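Local coordinates for Exo-arabinanase (Penicillium chrysogenum, PDB 3A72), which cleaves 1,5-alpha-L-arabinan as an exo-acting glycosyl hydrolase, probably releasing arabinose or short arabino-oligosaccharides from the chain ends, and is caught here holding arabinobiose, at residues Ser106-Thr109 against Asp110-Thr114. Numbering follows the deposited sequence.
Sequences SIPT and DLSST
Ser113 O lies against the side chain of Ile107, 3.4 Å from Ile107 CG2, and no hydrogen-bond donor is found for this buried carbonyl oxygen. The side chain of the same residue does have a polar partner: Ser113 OG shares a water with Ser106 O, the water donating to that carbonyl at 2.8 Å. Separately, Ser113 OG packs 3.4 Å from Pro108 CD. The water spans the two arms of the hairpin loop and adds to the direct bond that closes the turn. The reversal itself is a type I beta turn from Pro108 to Leu111, closed by Leu111 N donating to Pro108 O (2.9 Å, 161° at the hydrogen), with the donor standing well above the carbonyl plane. An Asx turn overlaps it, starting at Asp110. There a chi1 of 68° sets CG between the backbone N and the carbonyl carbon, bringing OD1 within reach of Ser112, and OD1 accepts both Ser112 N at 3.0 Å and Ser112 OG at 2.7 Å, the two arriving from the same face, the hydroxyl on the syn side. Two donors thus fix the rotation of the carboxylate, whose OD1 also rests 3.4 Å from Pro108 CB. Beyond the polar network, Ile107 CG2 meets Leu111 CD2, while Ile107 CG1 and CD1 run alongside Thr114 CG2. The loop illustrates how overlapping short turns can link antiparallel strands: it joins strand 100-106 to strand 114-121, the two middle strands of a four-stranded sheet, one blade of what is consistent with a sialidase-like beta-propeller. Arg80 of strand 79-80 packs against Leu111, whose side chain lies about 7 Å from a bound arabinofuranose, and Thr114 OG1 bonds to Gly138 O just past strand 129-137.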
ATOM      1  N   SER A 106      -0.910 -14.161   5.323  1.00  4.84           N
ATOM      2  CA  SER A 106      -0.874 -15.609   5.220  1.00  4.71           C
ATOM      3  C   SER A 106      -2.283 -16.125   5.333  1.00  4.71           C
ATOM      4  O   SER A 106      -2.978 -15.866   6.322  1.00  5.05           O
ATOM      5  CB  SER A 106      -0.023 -16.136   6.390  1.00  4.87           C
ATOM      6  OG  SER A 106      -0.174 -17.545   6.537  1.00  5.41           O
ATOM      7  N   ILE A 107      -2.711 -16.851   4.286  1.00  4.80           N
ATOM      8  CA  ILE A 107      -4.120 -17.198   4.081  1.00  4.71           C
ATOM      9  C   ILE A 107      -4.117 -18.592   3.456  1.00  4.94           C
ATOM     10  O   ILE A 107      -3.467 -18.778   2.414  1.00  5.37           O
ATOM     11  CB  ILE A 107      -4.830 -16.210   3.138  1.00  4.66           C
ATOM     12  CG1 ILE A 107      -4.805 -14.787   3.700  1.00  4.82           C
ATOM     13  CG2 ILE A 107      -6.262 -16.667   2.814  1.00  4.92           C
ATOM     14  CD1 ILE A 107      -5.259 -13.764   2.706  1.00  5.25           C
ATOM     15  N   PRO A 108      -4.845 -19.569   3.987  1.00  5.00           N
ATOM     16  CA  PRO A 108      -4.934 -20.871   3.311  1.00  5.32           C
ATOM     17  C   PRO A 108      -5.686 -20.737   1.996  1.00  4.92           C
ATOM     18  O   PRO A 108      -6.445 -19.803   1.771  1.00  5.37           O
ATOM     19  CB  PRO A 108      -5.756 -21.718   4.294  1.00  6.47           C
ATOM     20  CG  PRO A 108      -5.706 -21.034   5.606  1.00  7.88           C
ATOM     21  CD  PRO A 108      -5.656 -19.575   5.213  1.00  5.99           C
ATOM     22  N   THR A 109      -5.519 -21.747   1.118  1.00  5.30           N
ATOM     23  CA  THR A 109      -6.191 -21.759  -0.166  1.00  5.31           C
ATOM     24  C   THR A 109      -7.699 -21.596  -0.027  1.00  5.23           C
ATOM     25  O   THR A 109      -8.355 -20.962  -0.861  1.00  5.90           O
ATOM     26  CB  THR A 109      -5.860 -23.053  -0.921  1.00  5.83           C
ATOM     27  OG1 THR A 109      -4.448 -23.189  -1.074  1.00  6.10           O
ATOM     28  CG2 THR A 109      -6.576 -23.089  -2.270  1.00  7.01           C
ATOM     29  N   ASP A 110      -8.265 -22.183   1.042  1.00  4.87           N
ATOM     30  CA  ASP A 110      -9.712 -22.109   1.277  1.00  5.46           C
ATOM     31  C   ASP A 110     -10.190 -20.747   1.786  1.00  5.11           C
ATOM     32  O   ASP A 110     -11.403 -20.616   2.020  1.00  6.18           O
ATOM     33  CB  ASP A 110     -10.163 -23.257   2.188  1.00  5.66           C
ATOM     34  CG  ASP A 110      -9.662 -23.159   3.621  1.00  6.03           C
ATOM     35  OD1 ASP A 110      -9.071 -22.141   4.012  1.00  6.17           O
ATOM     36  OD2 ASP A 110      -9.852 -24.169   4.357  1.00  8.37           O
ATOM     37  N   LEU A 111      -9.307 -19.768   1.945  1.00  5.01           N
ATOM     38  CA  LEU A 111      -9.675 -18.407   2.337  1.00  5.05           C
ATOM     39  C   LEU A 111     -10.259 -18.368   3.742  1.00  5.02           C
ATOM     40  O   LEU A 111     -10.957 -17.408   4.110  1.00  5.63           O
ATOM     41  CB  LEU A 111     -10.592 -17.703   1.334  1.00  5.31           C
ATOM     42  CG  LEU A 111     -10.065 -17.659  -0.089  1.00  5.63           C
ATOM     43  CD1 LEU A 111     -11.043 -16.856  -0.962  1.00  7.37           C
ATOM     44  CD2 LEU A 111      -8.666 -17.088  -0.221  1.00  6.35           C
ATOM     45  N   SER A 112      -9.961 -19.353   4.590  1.00  5.19           N
ATOM     46  CA  SER A 112     -10.655 -19.456   5.865  1.00  5.30           C
ATOM     47  C   SER A 112     -10.143 -18.523   6.944  1.00  4.72           C
ATOM     48  O   SER A 112     -10.847 -18.349   7.951  1.00  5.64           O
ATOM     49  CB  SER A 112     -10.577 -20.900   6.377  1.00  6.54           C
ATOM     50  OG  SER A 112      -9.226 -21.331   6.534  1.00  7.16           O
ATOM     51  N   SER A 113      -8.984 -17.936   6.797  1.00  5.19           N
ATOM     52  CA  SER A 113      -8.393 -17.080   7.822  1.00  5.11           C
ATOM     53  C   SER A 113      -7.440 -16.093   7.180  1.00  4.70           C
ATOM     54  O   SER A 113      -7.020 -16.286   6.055  1.00  5.87           O
ATOM     55  CB  SER A 113      -7.685 -17.919   8.879  1.00  5.37           C
ATOM     56  OG  SER A 113      -6.656 -18.720   8.316  1.00  6.52           O
ATOM     57  N   THR A 114      -7.090 -15.080   7.964  1.00  4.58           N
ATOM     58  CA  THR A 114      -6.129 -14.041   7.592  1.00  4.41           C
ATOM     59  C   THR A 114      -5.114 -13.859   8.703  1.00  4.05           C
ATOM     60  O   THR A 114      -5.453 -13.970   9.878  1.00  4.77           O
ATOM     61  CB  THR A 114      -6.873 -12.718   7.278  1.00  4.65           C
ATOM     62  OG1 THR A 114      -7.848 -12.463   8.312  1.00  4.73           O
ATOM     63  CG2 THR A 114      -7.565 -12.764   5.950  1.00  4.97           C
TER
HETATM   64  O   HOH W   1      -4.389 -17.256   8.336  1.00  7.14           O